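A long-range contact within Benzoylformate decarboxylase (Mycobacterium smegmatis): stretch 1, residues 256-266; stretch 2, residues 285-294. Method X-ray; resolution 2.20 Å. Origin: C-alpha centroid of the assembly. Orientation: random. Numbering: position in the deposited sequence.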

# COMPACT_ATOMS: atom_id res chain seq x y z
N THR B 256 21.30 13.26 20.83
CA THR B 256 20.08 14.02 21.11
C THR B 256 20.14 15.40 20.45
O THR B 256 21.22 15.89 20.10
CB THR B 256 19.87 14.26 22.62
OG1 THR B 256 20.90 15.15 23.07
CG2 THR B 256 19.95 12.95 23.41
N ILE B 257 18.98 16.02 20.29
CA ILE B 257 18.91 17.38 19.74
C ILE B 257 19.70 18.37 20.63
O ILE B 257 20.59 19.08 20.14
CB ILE B 257 17.44 17.84 19.59
CG1 ILE B 257 16.68 16.97 18.56
CG2 ILE B 257 17.38 19.31 19.14
CD1 ILE B 257 15.16 17.14 18.64
N ALA B 258 19.42 18.37 21.93
CA ALA B 258 20.12 19.29 22.86
C ALA B 258 21.62 19.03 22.85
O ALA B 258 22.43 19.97 22.92
CB ALA B 258 19.55 19.16 24.29
N GLY B 259 22.01 17.76 22.78
CA GLY B 259 23.43 17.43 22.81
C GLY B 259 24.20 17.87 21.58
O GLY B 259 25.30 18.44 21.66
N VAL B 260 23.64 17.60 20.41
CA VAL B 260 24.22 18.08 19.16
C VAL B 260 24.24 19.60 19.09
O VAL B 260 25.25 20.19 18.66
CB VAL B 260 23.52 17.48 17.93
CG1 VAL B 260 24.01 18.15 16.64
CG2 VAL B 260 23.75 15.97 17.86
N GLU B 261 23.15 20.24 19.51
CA GLU B 261 23.10 21.70 19.58
C GLU B 261 24.32 22.27 20.34
O GLU B 261 25.01 23.15 19.84
CB GLU B 261 21.81 22.20 20.24
CG GLU B 261 21.83 23.75 20.42
CD GLU B 261 20.61 24.34 21.12
OE1 GLU B 261 19.76 23.61 21.67
OE2 GLU B 261 20.49 25.59 21.12
N GLN B 262 24.56 21.75 21.54
CA GLN B 262 25.70 22.17 22.36
C GLN B 262 27.04 21.79 21.73
O GLN B 262 27.99 22.55 21.83
CB GLN B 262 25.61 21.59 23.78
CG GLN B 262 24.41 22.12 24.56
CD GLN B 262 24.27 21.50 25.96
OE1 GLN B 262 25.21 20.90 26.49
NE2 GLN B 262 23.10 21.64 26.56
N ALA B 263 27.12 20.65 21.06
CA ALA B 263 28.40 20.24 20.46
C ALA B 263 28.78 21.10 19.25
O ALA B 263 29.95 21.29 18.96
CB ALA B 263 28.41 18.77 20.08
N VAL B 264 27.78 21.61 18.53
CA VAL B 264 28.11 22.37 17.32
C VAL B 264 28.12 23.89 17.55
O VAL B 264 28.51 24.64 16.65
CB VAL B 264 27.17 22.03 16.12
CG1 VAL B 264 27.06 20.47 15.90
CG2 VAL B 264 25.82 22.67 16.33
N SER B 265 27.67 24.35 18.72
CA SER B 265 27.54 25.80 18.97
C SER B 265 28.88 26.57 18.92
O SER B 265 28.89 27.77 18.69
CB SER B 265 26.85 26.06 20.30
OG SER B 265 27.63 25.50 21.33
N ALA B 266 29.99 25.87 19.11
CA ALA B 266 31.31 26.48 19.00
C ALA B 266 31.69 26.77 17.55
O ALA B 266 32.66 27.46 17.31
CB ALA B 266 32.37 25.54 19.60
N PRO B 285 14.98 17.94 24.31
CA PRO B 285 14.60 19.09 23.50
C PRO B 285 15.70 20.15 23.38
O PRO B 285 16.48 20.36 24.31
CB PRO B 285 13.33 19.64 24.18
CG PRO B 285 13.33 19.07 25.55
CD PRO B 285 14.13 17.77 25.51
N GLY B 286 15.75 20.78 22.22
CA GLY B 286 16.70 21.84 21.92
C GLY B 286 16.40 22.43 20.55
O GLY B 286 15.32 22.23 20.00
N GLU B 287 17.37 23.14 19.99
CA GLU B 287 17.29 23.65 18.63
C GLU B 287 18.08 22.68 17.78
O GLU B 287 19.18 22.30 18.17
CB GLU B 287 17.95 25.04 18.55
CG GLU B 287 17.33 26.09 19.48
CD GLU B 287 15.85 26.23 19.26
OE1 GLU B 287 15.44 26.36 18.08
OE2 GLU B 287 15.09 26.18 20.25
N TYR B 288 17.54 22.30 16.63
CA TYR B 288 18.29 21.47 15.68
C TYR B 288 19.65 22.08 15.43
O TYR B 288 20.67 21.38 15.46
CB TYR B 288 17.50 21.32 14.37
CG TYR B 288 16.28 20.46 14.55
CD1 TYR B 288 16.40 19.13 14.96
CD2 TYR B 288 14.99 20.96 14.31
CE1 TYR B 288 15.30 18.32 15.15
CE2 TYR B 288 13.86 20.13 14.50
CZ TYR B 288 14.03 18.81 14.90
OH TYR B 288 12.95 17.98 15.13
N LEU B 289 19.67 23.39 15.19
CA LEU B 289 20.91 24.13 14.95
C LEU B 289 20.82 25.42 15.72
O LEU B 289 19.90 26.19 15.51
CB LEU B 289 21.03 24.55 13.50
CG LEU B 289 21.92 23.89 12.47
CD1 LEU B 289 22.03 24.83 11.25
CD2 LEU B 289 23.25 23.51 13.03
N PRO B 290 21.82 25.69 16.55
CA PRO B 290 21.83 26.98 17.26
C PRO B 290 22.13 28.16 16.32
O PRO B 290 22.95 28.03 15.39
CB PRO B 290 22.98 26.81 18.26
CG PRO B 290 23.91 25.79 17.59
CD PRO B 290 23.02 24.87 16.80
N GLU B 291 21.46 29.28 16.56
CA GLU B 291 21.72 30.53 15.84
C GLU B 291 23.21 30.86 15.80
O GLU B 291 23.93 30.67 16.77
CB GLU B 291 20.94 31.68 16.47
CG GLU B 291 20.99 32.96 15.66
CD GLU B 291 20.30 34.11 16.38
OE1 GLU B 291 20.80 34.54 17.44
OE2 GLU B 291 19.25 34.58 15.88
N GLY B 292 23.70 31.29 14.64
CA GLY B 292 25.13 31.49 14.49
C GLY B 292 25.87 30.29 13.90
O GLY B 292 27.05 30.40 13.54
N THR B 293 25.20 29.14 13.80
CA THR B 293 25.85 27.99 13.18
C THR B 293 25.11 27.61 11.90
O THR B 293 23.92 27.29 11.95
CB THR B 293 25.86 26.77 14.12
OG1 THR B 293 26.53 27.12 15.33
CG2 THR B 293 26.59 25.60 13.46
N ASP B 294 25.80 27.65 10.77
CA ASP B 294 25.19 27.18 9.51
C ASP B 294 25.53 25.71 9.26
O ASP B 294 26.49 25.18 9.84
CB ASP B 294 25.67 28.01 8.32
CG ASP B 294 25.15 29.45 8.34
OD1 ASP B 294 24.06 29.71 8.91
OD2 ASP B 294 25.83 30.32 7.77
O HOH W 1 20.80 19.22 17.22

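Stretch 1 is mostly a short helix; stretch 2 runs along it as an irregular segment with no helix or strand of its own. Together they bury 538 Å², both sides summed.

Thr256 does not touch stretch 2. It caps the helix: its OG1 accepts from Gly259 N at 2.9 Å.

Ile257 is buried and points toward stretch 2. Its CG2 lies 3.6 Å from Gly286 C and 3.6 Å from Glu287 O. Its CD1 meets Tyr288 CE1 at 3.7 Å, an apolar contact set obliquely to the ring. A branched aliphatic side chain suits this place, since it reaches both backbone and ring. A water donates to Ile257 O at 2.9 Å and to Tyr288 O at 2.8 Å, so it bridges the two backbones.

At Ala258 the stretches come close: its CA is 4.4 Å from Gly286 CA. The small methyl fits here, with CB 3.3 Å from Pro285 O. Gly286 suits the spot too, because a CB on it would clash with Ala258 CA and Glu261 OE1.

Glu261 makes the one direct hydrogen bond across the contact. Its chi1 and chi2 are both t, and the extended chain carries OE1 to Glu287 N, which donates at 3.0 Å, nearly straight at 176°. The Glu261 backbone packs on proline, with O 3.6 Å from Pro290 CG.

Val264 is buried and points toward stretch 2. Its CG2 touches Pro290 CD at 3.6 Å and, more loosely, Leu289 CD2 at 4.3 Å. Pro290 begins a type II turn closed by Thr293 N donating to Pro290 O at 3.0 Å. Gly292 has phi 94°, where a CB would jam against the preceding carbonyl.

Ser265 lies at the exposed end of the contact, its CA 3.9 Å from Pro290 CG. Its OG turns back to donate to Gln262 O at 3.0 Å.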